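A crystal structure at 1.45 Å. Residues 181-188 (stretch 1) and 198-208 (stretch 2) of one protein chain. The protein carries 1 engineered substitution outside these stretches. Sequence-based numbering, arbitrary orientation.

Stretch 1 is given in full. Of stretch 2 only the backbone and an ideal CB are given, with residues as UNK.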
# COMPACT_ATOMS: atom_id res chain seq x y z
N ARG A 181 4.85 26.94 -13.67
CA ARG A 181 4.70 26.80 -12.19
C ARG A 181 4.85 25.35 -11.75
O ARG A 181 5.18 25.11 -10.60
CB ARG A 181 3.37 27.33 -11.68
CG ARG A 181 3.42 28.85 -11.45
CD ARG A 181 4.32 29.23 -10.25
NE ARG A 181 3.80 28.56 -9.04
CZ ARG A 181 2.72 28.91 -8.35
NH1 ARG A 181 1.99 30.01 -8.67
NH2 ARG A 181 2.31 28.20 -7.34
N GLU A 182 4.60 24.40 -12.65
CA GLU A 182 4.75 23.00 -12.21
C GLU A 182 6.22 22.72 -11.96
O GLU A 182 6.58 22.19 -10.88
CB GLU A 182 4.18 22.05 -13.27
CG GLU A 182 2.63 22.06 -13.32
CD GLU A 182 2.00 21.76 -11.97
OE1 GLU A 182 2.44 20.76 -11.34
OE2 GLU A 182 1.12 22.49 -11.48
N ILE A 183 7.10 23.04 -12.90
CA ILE A 183 8.52 22.86 -12.66
C ILE A 183 9.04 23.79 -11.57
O ILE A 183 9.86 23.37 -10.75
CB ILE A 183 9.31 22.92 -13.97
CG1 ILE A 183 10.66 22.29 -13.81
CG2 ILE A 183 9.39 24.36 -14.57
CD1 ILE A 183 10.50 20.66 -13.75
N GLN A 184 8.58 25.04 -11.54
CA GLN A 184 9.08 25.95 -10.52
C GLN A 184 8.70 25.47 -9.13
O GLN A 184 9.53 25.56 -8.19
CB GLN A 184 8.48 27.34 -10.74
CG GLN A 184 8.78 28.34 -9.63
CD GLN A 184 8.12 29.68 -9.92
OE1 GLN A 184 8.13 30.15 -11.09
NE2 GLN A 184 7.47 30.25 -8.91
N ASP A 185 7.48 24.94 -8.96
CA ASP A 185 7.08 24.48 -7.61
C ASP A 185 7.87 23.21 -7.22
O ASP A 185 8.29 23.11 -6.07
CB ASP A 185 5.56 24.23 -7.57
CG ASP A 185 4.76 25.53 -7.59
OD1 ASP A 185 5.36 26.65 -7.59
OD2 ASP A 185 3.53 25.41 -7.62
N VAL A 186 8.11 22.32 -8.19
CA VAL A 186 8.98 21.17 -7.88
C VAL A 186 10.38 21.66 -7.48
O VAL A 186 10.92 21.18 -6.48
CB VAL A 186 9.07 20.28 -9.15
CG1 VAL A 186 10.36 19.42 -9.16
CG2 VAL A 186 7.85 19.43 -9.29
N GLU A 187 10.93 22.65 -8.21
CA GLU A 187 12.26 23.14 -7.88
C GLU A 187 12.31 23.86 -6.53
O GLU A 187 13.31 23.77 -5.81
CB GLU A 187 12.85 23.98 -9.06
CG GLU A 187 13.14 22.95 -10.21
CD GLU A 187 13.77 23.50 -11.41
OE1 GLU A 187 13.82 24.75 -11.52
OE2 GLU A 187 14.17 22.68 -12.26
N ALA A 188 11.24 24.57 -6.17
CA ALA A 188 11.23 25.20 -4.85
C ALA A 188 11.22 24.13 -3.76
O ALA A 188 11.88 24.29 -2.72
CB ALA A 188 10.01 26.10 -4.71
N UNK A 198 8.79 12.81 -3.40
CA UNK A 198 7.49 13.09 -4.07
C UNK A 198 7.68 14.15 -5.15
O UNK A 198 7.08 14.11 -6.25
CB UNK A 198 6.44 13.56 -3.06
N UNK A 199 8.57 15.12 -4.88
CA UNK A 199 8.84 16.16 -5.88
C UNK A 199 9.61 15.59 -7.10
O UNK A 199 9.34 15.97 -8.25
CB UNK A 199 9.64 17.30 -5.24
N UNK A 200 10.57 14.68 -6.84
CA UNK A 200 11.25 14.01 -7.94
C UNK A 200 10.27 13.21 -8.79
O UNK A 200 10.38 13.22 -10.02
CB UNK A 200 12.35 13.09 -7.40
N UNK A 201 9.32 12.52 -8.14
CA UNK A 201 8.36 11.73 -8.89
C UNK A 201 7.50 12.61 -9.80
O UNK A 201 7.20 12.24 -10.94
CB UNK A 201 7.47 10.93 -7.93
N UNK A 202 7.07 13.76 -9.25
CA UNK A 202 6.25 14.68 -10.07
C UNK A 202 7.12 15.24 -11.18
O UNK A 202 6.63 15.42 -12.32
CB UNK A 202 5.66 15.81 -9.23
N UNK A 203 8.41 15.48 -10.94
CA UNK A 203 9.32 15.98 -12.01
C UNK A 203 9.35 14.97 -13.16
O UNK A 203 9.32 15.36 -14.34
CB UNK A 203 10.73 16.21 -11.47
N UNK A 204 9.43 13.68 -12.82
CA UNK A 204 9.47 12.68 -13.88
C UNK A 204 8.16 12.75 -14.73
O UNK A 204 8.19 12.70 -15.97
CB UNK A 204 9.66 11.29 -13.28
N UNK A 205 7.02 12.89 -14.08
CA UNK A 205 5.79 13.02 -14.84
C UNK A 205 5.84 14.24 -15.78
O UNK A 205 5.47 14.15 -16.98
CB UNK A 205 4.60 13.13 -13.89
N UNK A 206 6.30 15.37 -15.25
CA UNK A 206 6.29 16.60 -16.08
C UNK A 206 7.19 16.41 -17.27
O UNK A 206 6.86 16.89 -18.37
CB UNK A 206 6.74 17.82 -15.28
N UNK A 207 8.34 15.77 -17.09
CA UNK A 207 9.34 15.72 -18.17
C UNK A 207 9.21 14.52 -19.10
O UNK A 207 9.47 14.65 -20.31
CB UNK A 207 10.74 15.72 -17.56
N UNK A 208 8.81 13.37 -18.53
CA UNK A 208 8.92 12.10 -19.23
C UNK A 208 7.64 11.34 -19.19
O UNK A 208 7.55 10.29 -19.82
CB UNK A 208 10.04 11.25 -18.64

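Both stretches are helical, and they run nearly antiparallel at 156°, with axes 9.4 Å apart at closest approach. Stretch 1 offers Glu-182, Ile-183, Val-186 and Glu-187 to its neighbour.

Position 198 is out of reach, so stretch 1 says little about it. It is Ser-198.

Position 199 lies where the backbones come close: its CA is 5.4 Å from the CA of Val-186. Its CB points toward stretch 1 and, as an ideal atom, sits 4.3 Å from Val-186 O. A small residue suits this spot, alanine or serine for instance. It is Ala-199, and its backbone O lies 3.7 Å from Val-186 CG1.

Position 200 points away and position 201 is out of reach. Many residues would fit either. They are Trp-200 and Asn-201.

Position 202 points toward stretch 1, its ideal CB 4.2 Å from Val-186 CG2. The carboxylate of Glu-182 lies further out and can accept a hydrogen bond. A donor of medium or greater length would suit: histidine, glutamine, lysine or arginine. It is His-202, with chi1 t. Its NE2 donates to Glu-182 OE1 at 2.9 Å. Val-186 CG2 also meets the ring edge, 3.7 Å from His-202 CD2.

Position 203 points sideways, its ideal CB 4.0 Å from Val-186 CG1. A long chain could pass Ile-183 and reach the acid of Glu-187, so arginine or lysine is favoured. It is Arg-203, with chi1 to chi3 all t. This extended chain carries NH1 to 2.9 Å from Glu-187 OE2, forming a salt bridge. A weak hydrogen bond from Arg-203 NH2 reaches the same OE2 at 3.4 Å. Ile-183 CD1 covers one face of the guanidinium, while Glu-187 OE2 lies at its edge.

Position 204 is out of reach, and 205 points sideways with no nearby atom to select a residue. They are Tyr-204 and Met-205.

Position 206 points toward stretch 1, its ideal CB 5.0 Å from Ile-183 CD1 and 5.3 Å from Glu-182 CB. There is space for a medium-sized apolar chain; leucine, isoleucine or methionine could serve. It is Leu-206. Its CD2 is 3.6 Å from Glu-182 CB, and its CD1 is 4.1 Å from Ile-183 CD1. With Ala-199, His-202 and Arg-203 it forms the hole that receives Val-186.

Position 207 points sideways. A short side chain would stop before stretch 1, but a long one could reach Ile-183. It is Arg-207. Its guanidinium turns one face to Ile-183, with NH2 3.6 Å from Ile-183 CG1.

Position 208 is out of reach and is Phe-208.

Stretch 2, residues 198-208: SAWNHRYMLRF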
# COMPACT_ATOMS: atom_id res chain seq x y z
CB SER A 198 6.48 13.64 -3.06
OG SER A 198 6.32 12.66 -2.02
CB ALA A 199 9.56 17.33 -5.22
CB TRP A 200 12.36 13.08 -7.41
CG TRP A 200 13.56 13.83 -6.96
CD1 TRP A 200 13.90 14.14 -5.65
CD2 TRP A 200 14.61 14.37 -7.79
NE1 TRP A 200 15.11 14.83 -5.63
CE2 TRP A 200 15.55 15.00 -6.93
CE3 TRP A 200 14.82 14.41 -9.18
CZ2 TRP A 200 16.71 15.65 -7.42
CZ3 TRP A 200 15.99 15.05 -9.67
CH2 TRP A 200 16.92 15.63 -8.78
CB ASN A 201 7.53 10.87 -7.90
CG ASN A 201 6.49 10.05 -8.63
OD1 ASN A 201 6.84 9.03 -9.25
ND2 ASN A 201 5.24 10.53 -8.69
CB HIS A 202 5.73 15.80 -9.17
CG HIS A 202 4.65 16.62 -9.82
ND1 HIS A 202 3.37 16.13 -9.98
CD2 HIS A 202 4.64 17.89 -10.31
CE1 HIS A 202 2.62 17.05 -10.55
NE2 HIS A 202 3.38 18.11 -10.78
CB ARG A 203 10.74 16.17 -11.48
CG ARG A 203 11.61 16.95 -12.51
CD ARG A 203 13.09 17.08 -11.98
NE ARG A 203 13.78 17.88 -12.98
CZ ARG A 203 13.95 19.20 -12.93
NH1 ARG A 203 13.60 19.91 -11.83
NH2 ARG A 203 14.48 19.81 -13.99
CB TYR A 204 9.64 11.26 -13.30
CG TYR A 204 9.73 10.25 -14.43
CD1 TYR A 204 8.57 9.66 -15.00
CD2 TYR A 204 10.98 9.84 -14.92
CE1 TYR A 204 8.66 8.74 -16.05
CE2 TYR A 204 11.09 8.90 -15.96
CZ TYR A 204 9.91 8.39 -16.54
OH TYR A 204 10.00 7.49 -17.60
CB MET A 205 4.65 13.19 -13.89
CG MET A 205 3.31 13.21 -14.61
SD MET A 205 2.47 14.74 -14.38
CE MET A 205 3.26 15.60 -13.16
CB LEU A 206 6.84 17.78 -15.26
CG LEU A 206 5.97 18.21 -14.08
CD1 LEU A 206 6.67 19.32 -13.29
CD2 LEU A 206 4.55 18.66 -14.52
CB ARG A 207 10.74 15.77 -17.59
CG ARG A 207 11.07 17.11 -16.86
CD ARG A 207 11.19 18.21 -17.87
NE ARG A 207 11.90 19.37 -17.36
CZ ARG A 207 11.43 20.61 -17.46
NH1 ARG A 207 10.19 20.81 -17.94
NH2 ARG A 207 12.17 21.62 -17.03
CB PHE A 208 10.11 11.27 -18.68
CG PHE A 208 11.41 11.95 -18.92
CD1 PHE A 208 11.89 12.02 -20.20
CD2 PHE A 208 12.07 12.62 -17.89
CE1 PHE A 208 13.06 12.70 -20.47
CE2 PHE A 208 13.27 13.28 -18.13
CZ PHE A 208 13.75 13.33 -19.46
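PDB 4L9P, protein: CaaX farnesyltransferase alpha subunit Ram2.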